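PDB 6D1P: glycosyl hydrolases family 2, sugar binding domain protein from Bacteroides uniformis str. 3978 T3 ii, which is a gut-bacterial beta-glucuronidase of glycosyl hydrolase family 2, probably cleaving O-glycosidic bonds to glucuronic acid. Local coordinates for residues Met345-Met350 / Leu373-Glu378; Gln351-Met356 / Leu379-Trp384; Ser717-Thr722 / Arg802-Ala807; Phe751-Cys756 / Ser798-Ile803. One frame throughout, in Å; residues are numbered along the deposited sequence.

Contact 1 (Met345-Met350 / Leu373-Glu378)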
# COMPACT_ATOMS: atom_id res chain seq x y z
N MET A 345 -5.97 -13.31 -24.20
CA MET A 345 -5.72 -14.27 -23.13
C MET A 345 -6.91 -15.21 -22.93
O MET A 345 -6.73 -16.41 -22.71
CB MET A 345 -5.38 -13.55 -21.84
CG MET A 345 -3.99 -12.97 -21.86
SD MET A 345 -3.75 -11.77 -20.55
CE MET A 345 -3.65 -12.84 -19.13
N MET A 346 -8.12 -14.67 -23.01
CA MET A 346 -9.30 -15.50 -22.81
C MET A 346 -9.48 -16.51 -23.95
O MET A 346 -9.84 -17.66 -23.69
CB MET A 346 -10.54 -14.61 -22.67
CG MET A 346 -10.45 -13.61 -21.51
SD MET A 346 -12.00 -12.69 -21.31
CE MET A 346 -11.39 -11.03 -21.00
N ARG A 347 -9.19 -16.10 -25.20
CA ARG A 347 -9.22 -17.05 -26.32
C ARG A 347 -8.28 -18.22 -26.08
O ARG A 347 -8.67 -19.38 -26.21
CB ARG A 347 -8.83 -16.35 -27.62
CG ARG A 347 -9.92 -15.57 -28.28
CD ARG A 347 -9.76 -15.60 -29.79
NE ARG A 347 -11.08 -15.51 -30.41
CZ ARG A 347 -11.81 -16.56 -30.79
NH1 ARG A 347 -11.35 -17.80 -30.65
NH2 ARG A 347 -13.00 -16.36 -31.33
N THR A 348 -7.03 -17.91 -25.75
CA THR A 348 -6.05 -18.95 -25.51
C THR A 348 -6.53 -19.94 -24.45
O THR A 348 -6.41 -21.16 -24.62
CB THR A 348 -4.72 -18.31 -25.07
OG1 THR A 348 -4.19 -17.56 -26.16
CG2 THR A 348 -3.73 -19.38 -24.64
N GLU A 349 -7.11 -19.42 -23.35
CA GLU A 349 -7.47 -20.27 -22.23
C GLU A 349 -8.69 -21.11 -22.54
O GLU A 349 -8.72 -22.32 -22.28
CB GLU A 349 -7.69 -19.42 -20.98
CG GLU A 349 -8.34 -20.17 -19.81
CD GLU A 349 -8.68 -19.22 -18.65
OE1 GLU A 349 -8.39 -17.99 -18.79
OE2 GLU A 349 -9.24 -19.68 -17.62
N MET A 350 -9.73 -20.49 -23.10
CA MET A 350 -10.93 -21.24 -23.44
C MET A 350 -10.62 -22.34 -24.46
O MET A 350 -11.09 -23.48 -24.31
CB MET A 350 -12.02 -20.29 -23.96
CG MET A 350 -12.43 -19.22 -22.94
SD MET A 350 -12.84 -19.89 -21.31
CE MET A 350 -14.23 -20.93 -21.72
N LEU A 373 -18.52 -15.78 -22.41
CA LEU A 373 -19.80 -16.33 -22.84
C LEU A 373 -19.80 -16.56 -24.35
O LEU A 373 -20.19 -17.64 -24.82
CB LEU A 373 -20.93 -15.38 -22.43
CG LEU A 373 -21.40 -15.41 -20.98
CD1 LEU A 373 -22.19 -16.68 -20.77
CD2 LEU A 373 -20.26 -15.30 -19.92
N ARG A 374 -19.36 -15.56 -25.12
CA ARG A 374 -19.24 -15.75 -26.56
C ARG A 374 -18.34 -16.93 -26.89
O ARG A 374 -18.67 -17.75 -27.76
CB ARG A 374 -18.72 -14.48 -27.22
CG ARG A 374 -19.73 -13.37 -27.27
CD ARG A 374 -19.07 -12.03 -27.52
NE ARG A 374 -19.53 -11.06 -26.53
CZ ARG A 374 -18.84 -9.99 -26.14
NH1 ARG A 374 -17.64 -9.73 -26.65
NH2 ARG A 374 -19.37 -9.20 -25.21
N LEU A 375 -17.21 -17.07 -26.19
CA LEU A 375 -16.34 -18.22 -26.43
C LEU A 375 -17.03 -19.54 -26.11
O LEU A 375 -16.81 -20.55 -26.80
CB LEU A 375 -15.04 -18.06 -25.64
CG LEU A 375 -14.06 -17.05 -26.24
CD1 LEU A 375 -13.07 -16.51 -25.18
CD2 LEU A 375 -13.31 -17.65 -27.44
N CYS A 376 -17.87 -19.57 -25.08
CA CYS A 376 -18.60 -20.80 -24.76
C CYS A 376 -19.63 -21.10 -25.84
O CYS A 376 -19.74 -22.23 -26.32
CB CYS A 376 -19.24 -20.67 -23.38
SG CYS A 376 -18.02 -20.68 -22.02
N ASP A 377 -20.39 -20.08 -26.25
CA ASP A 377 -21.27 -20.23 -27.41
C ASP A 377 -20.52 -20.77 -28.63
O ASP A 377 -21.02 -21.63 -29.35
CB ASP A 377 -21.91 -18.89 -27.74
CG ASP A 377 -22.99 -18.51 -26.76
OD1 ASP A 377 -23.27 -19.31 -25.85
OD2 ASP A 377 -23.57 -17.41 -26.88
N GLU A 378 -19.30 -20.28 -28.86
CA GLU A 378 -18.62 -20.53 -30.12
C GLU A 378 -17.84 -21.84 -30.13
O GLU A 378 -17.87 -22.58 -31.12
CB GLU A 378 -17.72 -19.35 -30.45
CG GLU A 378 -16.77 -19.57 -31.60
CD GLU A 378 -15.65 -18.51 -31.64
OE1 GLU A 378 -15.89 -17.34 -31.24
OE2 GLU A 378 -14.52 -18.87 -32.04
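L375 carries the contact by sending its two methyls to different targets on helix 345-350. CD1 of L375 lies 3.6 Å from CG of M350 and reaches the backbone as well, 3.7 Å from O of M346. CD2 of L375 instead sits over one face of the R347 guanidinium, toward its rim and 3.8 Å from NH1 of R347. At the edge of that same group stands E378: NH2 of R347 donates to OE2 of E378 at 3.0 Å, within the guanidinium plane, on the syn lone pair and almost straight (172°). The bond from NH2 of R347 to OE1 of E378 is weak, and with the two planes 41° apart one nitrogen carries the whole salt bridge. Both helices, 343-356 and 370-379, follow each other on the outside of the TIM barrel, with local directions 38° apart and axes 10.4 Å apart. Deeper in, M350 is bent at chi2 and chi3, which turns CE to within 3.8 Å of SG of C376. I372, L379 and L381 also pack on M350, while V383 of strand 382-386 touches C376 from the barrel wall. R347 reaches across through a chain bent at chi2 and chi3, whereas E378 runs out extended, with CG anti to its backbone N, and meets it at about a right angle. Farther back, the carboxylate of D377 hydrogen-bonds to H417 and S419, and E349 makes salt bridges with R330 and K579.

Contact 2 (Gln351-Met356 / Leu379-Trp384)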
# COMPACT_ATOMS: atom_id res chain seq x y z
N GLN A 351 -9.77 -22.05 -25.45
CA GLN A 351 -9.32 -23.10 -26.37
C GLN A 351 -8.63 -24.23 -25.62
O GLN A 351 -8.86 -25.40 -25.91
CB GLN A 351 -8.39 -22.53 -27.45
CG GLN A 351 -9.09 -22.25 -28.77
CD GLN A 351 -8.17 -21.60 -29.80
OE1 GLN A 351 -7.11 -22.14 -30.15
NE2 GLN A 351 -8.58 -20.42 -30.30
N GLN A 352 -7.77 -23.89 -24.65
CA GLN A 352 -7.08 -24.92 -23.90
C GLN A 352 -8.08 -25.83 -23.18
O GLN A 352 -7.87 -27.05 -23.07
CB GLN A 352 -6.13 -24.27 -22.90
CG GLN A 352 -4.87 -25.07 -22.56
CD GLN A 352 -3.97 -24.32 -21.56
OE1 GLN A 352 -4.41 -23.36 -20.94
NE2 GLN A 352 -2.73 -24.76 -21.42
N ILE A 353 -9.17 -25.24 -22.69
CA ILE A 353 -10.20 -26.00 -22.00
C ILE A 353 -10.94 -26.89 -22.99
O ILE A 353 -11.08 -28.10 -22.77
CB ILE A 353 -11.16 -25.03 -21.27
CG1 ILE A 353 -10.41 -24.28 -20.16
CG2 ILE A 353 -12.38 -25.78 -20.74
CD1 ILE A 353 -11.25 -23.36 -19.34
N LYS A 354 -11.42 -26.29 -24.09
CA LYS A 354 -12.10 -27.06 -25.13
C LYS A 354 -11.24 -28.23 -25.60
O LYS A 354 -11.73 -29.36 -25.71
CB LYS A 354 -12.45 -26.15 -26.30
CG LYS A 354 -13.13 -26.89 -27.45
CD LYS A 354 -14.55 -27.29 -27.08
CE LYS A 354 -15.20 -28.11 -28.19
NZ LYS A 354 -16.67 -28.20 -27.97
N GLU A 355 -9.95 -27.99 -25.83
CA GLU A 355 -9.03 -29.05 -26.25
C GLU A 355 -8.81 -30.11 -25.19
O GLU A 355 -8.32 -31.19 -25.52
CB GLU A 355 -7.68 -28.44 -26.63
CG GLU A 355 -7.77 -27.64 -27.89
CD GLU A 355 -6.57 -26.75 -28.11
OE1 GLU A 355 -5.55 -26.95 -27.42
OE2 GLU A 355 -6.68 -25.85 -28.98
N MET A 356 -9.10 -29.80 -23.92
CA MET A 356 -9.01 -30.81 -22.88
C MET A 356 -10.19 -31.78 -22.97
O MET A 356 -10.12 -32.88 -22.42
CB MET A 356 -8.96 -30.14 -21.50
CG MET A 356 -8.62 -31.08 -20.34
SD MET A 356 -8.77 -30.25 -18.71
CE MET A 356 -10.42 -29.58 -18.87
N LEU A 379 -17.13 -22.15 -29.05
CA LEU A 379 -16.38 -23.40 -29.02
C LEU A 379 -17.24 -24.58 -28.63
O LEU A 379 -16.90 -25.72 -28.95
CB LEU A 379 -15.22 -23.30 -28.05
CG LEU A 379 -14.28 -22.12 -28.25
CD1 LEU A 379 -13.22 -22.07 -27.11
CD2 LEU A 379 -13.63 -22.19 -29.62
N GLY A 380 -18.33 -24.34 -27.91
CA GLY A 380 -19.15 -25.45 -27.50
C GLY A 380 -18.90 -25.85 -26.06
O GLY A 380 -18.34 -26.91 -25.78
N LEU A 381 -19.34 -24.99 -25.14
CA LEU A 381 -19.23 -25.25 -23.71
C LEU A 381 -20.53 -24.82 -23.07
O LEU A 381 -20.92 -23.65 -23.17
CB LEU A 381 -18.06 -24.49 -23.08
CG LEU A 381 -16.66 -24.92 -23.51
CD1 LEU A 381 -15.59 -24.06 -22.81
CD2 LEU A 381 -16.42 -26.39 -23.22
N LEU A 382 -21.20 -25.77 -22.42
CA LEU A 382 -22.36 -25.41 -21.61
C LEU A 382 -21.90 -24.65 -20.37
O LEU A 382 -20.76 -24.81 -19.91
CB LEU A 382 -23.15 -26.67 -21.24
CG LEU A 382 -23.94 -27.26 -22.41
CD1 LEU A 382 -24.27 -28.71 -22.15
CD2 LEU A 382 -25.21 -26.47 -22.63
N VAL A 383 -22.79 -23.82 -19.82
CA VAL A 383 -22.43 -22.82 -18.81
C VAL A 383 -23.38 -22.85 -17.62
O VAL A 383 -24.61 -22.88 -17.79
CB VAL A 383 -22.39 -21.40 -19.40
CG1 VAL A 383 -22.15 -20.40 -18.29
CG2 VAL A 383 -21.33 -21.31 -20.49
N TRP A 384 -22.79 -22.84 -16.41
CA TRP A 384 -23.43 -22.51 -15.14
C TRP A 384 -22.81 -21.19 -14.69
O TRP A 384 -21.60 -21.11 -14.48
CB TRP A 384 -23.20 -23.64 -14.12
CG TRP A 384 -23.46 -23.39 -12.60
CD1 TRP A 384 -23.49 -22.20 -11.94
CD2 TRP A 384 -23.67 -24.40 -11.58
NE1 TRP A 384 -23.72 -22.39 -10.60
CE2 TRP A 384 -23.83 -23.73 -10.35
CE3 TRP A 384 -23.74 -25.80 -11.60
CZ2 TRP A 384 -24.06 -24.41 -9.14
CZ3 TRP A 384 -23.94 -26.47 -10.41
CH2 TRP A 384 -24.11 -25.78 -9.19
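Two consecutive carbonyl groups, those of L379 and G380, are the flat groups here, and the ammonium of K354 uses them differently. NZ of K354 lies in the plane of the G380 carbonyl, on a lone pair of O, at 3.0 Å and with a C=O...N angle of 117°. The L379 carbonyl is approached from above its plane: NZ of K354 stands 26° out of it, yet only 2.7 Å from O of L379. Two backbone oxygens thus grip one nitrogen, with P278 O as a weak third partner. K354 gets there with CG anti to its backbone N, a bend at chi2 and an extended remainder, so that its methylenes slide past the L379 side chain in the opposite direction; CG of K354 is 4.2 Å from CB of L379. Farther out, the CD1 methyl of L379 rests against the helix backbone, 3.8 Å from N of Q351. I353 and L381 cross at about a right angle, with CG2 of I353 4.2 Å from CD1 of L381. G380 leaves helical geometry with a positive phi of 101°, turning the chain toward strand 382-386. The positive charge of K354, at the C-terminal end of helix 370-379, would probably interact favourably with the negative end of the helix dipole. L382 and W384 bond to strand 360-362, completing the beta-alpha-beta unit whose helix-to-strand turn K354 holds from the preceding helix of the TIM barrel.

Contact 3 (Ser717-Thr722 / Arg802-Ala807)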
# COMPACT_ATOMS: atom_id res chain seq x y z
N SER A 717 20.74 -30.41 3.90
CA SER A 717 21.95 -29.92 4.54
C SER A 717 22.65 -28.81 3.76
O SER A 717 23.34 -28.00 4.38
CB SER A 717 22.91 -31.09 4.77
OG SER A 717 24.26 -30.71 4.94
N ARG A 718 22.49 -28.72 2.45
CA ARG A 718 23.09 -27.66 1.66
C ARG A 718 22.14 -27.29 0.54
O ARG A 718 21.32 -28.11 0.10
CB ARG A 718 24.45 -28.05 1.05
CG ARG A 718 25.63 -28.01 1.99
CD ARG A 718 26.80 -27.25 1.35
NE ARG A 718 27.44 -27.97 0.26
CZ ARG A 718 28.02 -27.37 -0.79
NH1 ARG A 718 28.02 -26.05 -0.88
NH2 ARG A 718 28.58 -28.09 -1.74
N ILE A 719 22.29 -26.07 0.05
CA ILE A 719 21.56 -25.60 -1.12
C ILE A 719 22.57 -25.37 -2.23
O ILE A 719 23.56 -24.66 -2.02
CB ILE A 719 20.76 -24.32 -0.83
CG1 ILE A 719 19.94 -24.48 0.44
CG2 ILE A 719 19.89 -23.97 -2.02
CD1 ILE A 719 19.26 -23.20 0.90
N LEU A 720 22.33 -25.96 -3.39
CA LEU A 720 23.15 -25.73 -4.56
C LEU A 720 22.36 -24.94 -5.58
O LEU A 720 21.19 -25.22 -5.82
CB LEU A 720 23.61 -27.05 -5.19
CG LEU A 720 24.45 -28.01 -4.35
CD1 LEU A 720 24.90 -29.18 -5.23
CD2 LEU A 720 25.65 -27.30 -3.76
N LEU A 721 23.01 -23.96 -6.19
CA LEU A 721 22.42 -23.20 -7.28
C LEU A 721 23.10 -23.57 -8.59
O LEU A 721 24.32 -23.74 -8.64
CB LEU A 721 22.53 -21.70 -7.02
CG LEU A 721 21.50 -21.20 -6.02
CD1 LEU A 721 21.84 -19.78 -5.46
CD2 LEU A 721 20.13 -21.23 -6.68
N THR A 722 22.29 -23.69 -9.65
CA THR A 722 22.78 -23.86 -11.00
C THR A 722 21.89 -23.02 -11.91
O THR A 722 20.81 -22.61 -11.51
CB THR A 722 22.74 -25.34 -11.42
OG1 THR A 722 21.45 -25.88 -11.09
CG2 THR A 722 23.81 -26.13 -10.69
N ARG A 802 15.85 -20.60 7.66
CA ARG A 802 17.19 -20.08 7.92
C ARG A 802 18.09 -21.07 8.65
O ARG A 802 19.04 -20.67 9.33
CB ARG A 802 17.14 -18.76 8.70
CG ARG A 802 16.60 -17.60 7.91
CD ARG A 802 17.27 -17.50 6.54
NE ARG A 802 16.83 -16.31 5.81
CZ ARG A 802 17.64 -15.41 5.26
NH1 ARG A 802 18.96 -15.56 5.31
NH2 ARG A 802 17.11 -14.36 4.62
N ILE A 803 17.80 -22.36 8.55
CA ILE A 803 18.70 -23.35 9.15
C ILE A 803 19.84 -23.72 8.21
O ILE A 803 20.94 -24.04 8.67
CB ILE A 803 17.92 -24.60 9.61
CG1 ILE A 803 17.13 -25.22 8.45
CG2 ILE A 803 17.02 -24.25 10.79
CD1 ILE A 803 16.31 -26.46 8.82
N LEU A 804 19.63 -23.67 6.91
CA LEU A 804 20.74 -23.89 5.99
C LEU A 804 21.41 -22.56 5.69
O LEU A 804 20.83 -21.50 5.86
CB LEU A 804 20.26 -24.55 4.70
CG LEU A 804 19.24 -25.69 4.80
CD1 LEU A 804 18.84 -26.21 3.41
CD2 LEU A 804 19.81 -26.83 5.64
N LYS A 805 22.66 -22.63 5.23
CA LYS A 805 23.40 -21.44 4.85
C LYS A 805 22.96 -21.00 3.46
O LYS A 805 22.75 -21.83 2.57
CB LYS A 805 24.91 -21.70 4.88
CG LYS A 805 25.50 -21.91 6.29
CD LYS A 805 25.91 -20.58 6.95
CE LYS A 805 25.87 -20.64 8.49
NZ LYS A 805 25.00 -19.56 9.09
N THR A 806 22.80 -19.69 3.29
CA THR A 806 22.32 -19.12 2.04
C THR A 806 23.26 -19.48 0.90
O THR A 806 24.48 -19.50 1.08
CB THR A 806 22.20 -17.59 2.17
OG1 THR A 806 21.10 -17.27 3.03
CG2 THR A 806 22.01 -16.91 0.83
N ALA A 807 22.71 -19.76 -0.27
CA ALA A 807 23.50 -20.01 -1.46
C ALA A 807 23.46 -18.81 -2.39
O ALA A 807 22.47 -18.07 -2.43
CB ALA A 807 22.99 -21.27 -2.19
O HOH W 1 24.08 -25.16 4.55
O HOH W 2 23.67 -24.05 1.58
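Two edges of a C-terminal beta sandwich meet here: strand 718-723, outermost in a three-stranded sheet, and the loop leading into strand 807-811, outermost in a four-stranded sheet. The touching parts run almost parallel, their directions 16° apart. I719 points toward the 802-807 segment and packs between L804 and A807. Its CG1, held beside the backbone N, comes within 3.6 Å of CD1 of L804, the two side chains crossing at about a right angle. CB of A807 packs 4.0 Å from CB of I719 and closer still, at 3.4 Å, to the carbonyl O of I719. L721, two residues on and facing the same way, lays CD1 against the backbone of A807, 3.5 Å from its O. The polar backbone is joined through water alone. Water 1 donates to O of S717 (2.9 Å) and accepts from N of K805 (3.0 Å). Water 2 accepts from N of I719 (2.9 Å) and donates to O of K805 (2.6 Å). K805 therefore addresses S717 and I719 as a residue in a parallel strand pair would, each link lengthened by one water. At the other edge of strand 718-723, S717 and R718 both face I738 in a classic beta bulge, and L737 of that neighbouring strand also packs on L804. The strand order of the two sheets is consistent with an immunoglobulin-like fold, in which the first strand commonly comes alongside the last; here apolar side chains and waters join them.

Contact 4 (Phe751-Cys756 / Ser798-Ile803)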
# COMPACT_ATOMS: atom_id res chain seq x y z
N PHE A 751 10.09 -24.65 2.22
CA PHE A 751 10.06 -23.36 1.55
C PHE A 751 11.47 -22.88 1.26
O PHE A 751 12.37 -22.96 2.10
CB PHE A 751 9.33 -22.31 2.41
CG PHE A 751 7.85 -22.30 2.20
CD1 PHE A 751 7.32 -21.85 1.00
CD2 PHE A 751 6.99 -22.76 3.19
CE1 PHE A 751 5.93 -21.86 0.79
CE2 PHE A 751 5.63 -22.74 3.00
CZ PHE A 751 5.09 -22.30 1.79
N ILE A 752 11.66 -22.36 0.05
CA ILE A 752 12.91 -21.76 -0.38
C ILE A 752 12.60 -20.36 -0.88
O ILE A 752 11.56 -20.14 -1.51
CB ILE A 752 13.60 -22.62 -1.47
CG1 ILE A 752 14.09 -23.93 -0.86
CG2 ILE A 752 14.80 -21.92 -2.03
CD1 ILE A 752 14.29 -25.01 -1.90
N GLU A 753 13.49 -19.41 -0.56
CA GLU A 753 13.34 -18.00 -0.89
C GLU A 753 14.49 -17.50 -1.76
O GLU A 753 15.65 -17.79 -1.49
CB GLU A 753 13.29 -17.14 0.36
CG GLU A 753 12.13 -17.47 1.24
CD GLU A 753 12.15 -16.65 2.50
OE1 GLU A 753 13.18 -16.00 2.74
OE2 GLU A 753 11.14 -16.64 3.23
N PHE A 754 14.16 -16.69 -2.75
CA PHE A 754 15.15 -16.13 -3.64
C PHE A 754 15.33 -14.63 -3.39
O PHE A 754 14.39 -13.92 -3.02
CB PHE A 754 14.77 -16.36 -5.10
CG PHE A 754 14.74 -17.80 -5.48
CD1 PHE A 754 13.52 -18.46 -5.65
CD2 PHE A 754 15.92 -18.51 -5.69
CE1 PHE A 754 13.48 -19.80 -6.03
CE2 PHE A 754 15.90 -19.86 -6.07
CZ PHE A 754 14.67 -20.50 -6.24
N GLY A 755 16.56 -14.16 -3.59
CA GLY A 755 16.86 -12.75 -3.52
C GLY A 755 17.81 -12.39 -4.66
O GLY A 755 18.32 -13.27 -5.36
N CYS A 756 18.04 -11.10 -4.82
CA CYS A 756 18.86 -10.67 -5.95
C CYS A 756 19.41 -9.26 -5.70
O CYS A 756 18.70 -8.40 -5.19
CB CYS A 756 18.02 -10.71 -7.24
SG CYS A 756 18.93 -10.31 -8.69
N SER A 798 17.69 -19.24 -0.00
CA SER A 798 17.70 -19.64 1.40
C SER A 798 16.48 -20.50 1.70
O SER A 798 15.44 -20.40 1.03
CB SER A 798 17.68 -18.42 2.32
OG SER A 798 18.47 -17.39 1.76
N ASP A 799 16.61 -21.36 2.70
CA ASP A 799 15.43 -21.96 3.32
C ASP A 799 14.78 -20.92 4.22
O ASP A 799 15.47 -20.23 4.99
CB ASP A 799 15.79 -23.22 4.11
CG ASP A 799 16.62 -22.92 5.33
OD1 ASP A 799 17.75 -22.42 5.18
OD2 ASP A 799 16.12 -23.17 6.44
N SER A 800 13.47 -20.78 4.10
CA SER A 800 12.78 -19.73 4.85
C SER A 800 13.04 -19.86 6.35
O SER A 800 13.06 -18.84 7.05
CB SER A 800 11.29 -19.78 4.54
OG SER A 800 11.12 -19.74 3.13
N LYS A 801 13.26 -21.07 6.84
CA LYS A 801 13.56 -21.29 8.25
C LYS A 801 14.98 -20.90 8.63
O LYS A 801 15.30 -20.90 9.82
CB LYS A 801 13.30 -22.75 8.60
CG LYS A 801 11.83 -23.13 8.49
CD LYS A 801 11.54 -24.52 9.03
CE LYS A 801 10.10 -24.61 9.54
NZ LYS A 801 9.73 -26.01 9.92
N ARG A 802 15.85 -20.60 7.66
CA ARG A 802 17.19 -20.08 7.92
C ARG A 802 18.09 -21.07 8.65
O ARG A 802 19.04 -20.67 9.33
CB ARG A 802 17.14 -18.76 8.70
CG ARG A 802 16.60 -17.60 7.91
CD ARG A 802 17.27 -17.50 6.54
NE ARG A 802 16.83 -16.31 5.81
CZ ARG A 802 17.64 -15.41 5.26
NH1 ARG A 802 18.96 -15.56 5.31
NH2 ARG A 802 17.11 -14.36 4.62
N ILE A 803 17.80 -22.36 8.55
CA ILE A 803 18.70 -23.35 9.15
C ILE A 803 19.84 -23.72 8.21
O ILE A 803 20.94 -24.04 8.67
CB ILE A 803 17.92 -24.60 9.61
CG1 ILE A 803 17.13 -25.22 8.45
CG2 ILE A 803 17.02 -24.25 10.79
CD1 ILE A 803 16.31 -26.46 8.82
O HOH W 3 12.38 -23.84 5.11
O HOH W 4 17.57 -15.68 -0.36
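E753, in the last hydrogen-bonded pair, reaches along the sheet to S800, just past the end of strand 793-799. E753 starts with CG beside its backbone N and runs extended, which brings OE2 of E753 within 3.1 Å of OG of S800. That hydrogen bond, donated by the serine, is weak; the stronger partner of the carboxylate is R774, in a salt bridge. OG of S800 also touches the root of F751, 3.2 Å from its CB, while the ring of F751 leads off toward R774 and Q776. S798 shares the sheet face of E753. Its OG bonds to T806 and to water 4, which in turn donates to the carbonyl of E753. I752 and D799 project from the other face as a non-hydrogen-bonded antiparallel pair, with I752 packing on A777 and A782. Strands 751-756 and 793-799 are neighbours in the four-stranded sheet of what is probably an immunoglobulin-like sandwich, and E753 with S798 is their hydrogen-bonded pair. N of E753 to O of S798 is the shorter bond at 2.7 Å, nearly along the C=O axis; N of S798 to O of E753 spans 2.9 Å and lies in the carbonyl plane. Past D799 the pairing loosens: N of S800 still reaches O of F751 at 3.2 Å, but from 50° above the carbonyl plane. A type I turn then runs from D799 to R802, with N of R802 2.7 Å from O of D799. D799 adopts the crowded chi1 (67°), and the syn lone pair of OD2 of D799 receives N of I803 at 2.8 Å. R802, the last residue of the turn, packs on D758 of the second subunit.

The four contacts form two pairs. Contacts 1 and 2, centres 8 Å apart, share helix 343-356 and lie in the TIM barrel; CE of M350 packs 3.6 Å from CD1 of L381, and O of C376 probably accepts a hydrogen bond from N of L381 at 3.0 Å. Bound sodium lies about 11 Å from the side chain of M346 and about 10 Å from that of I353. Contacts 3 and 4, also 8 Å apart between centres, share R802 and I803; a probable bond of 2.8 Å from N of L804 to OD1 of D799 ties them. The pairs do not touch: contacts 1 and 4 are about 23 Å apart at their nearest atoms, which puts the sandwich edge well away from the barrel helices.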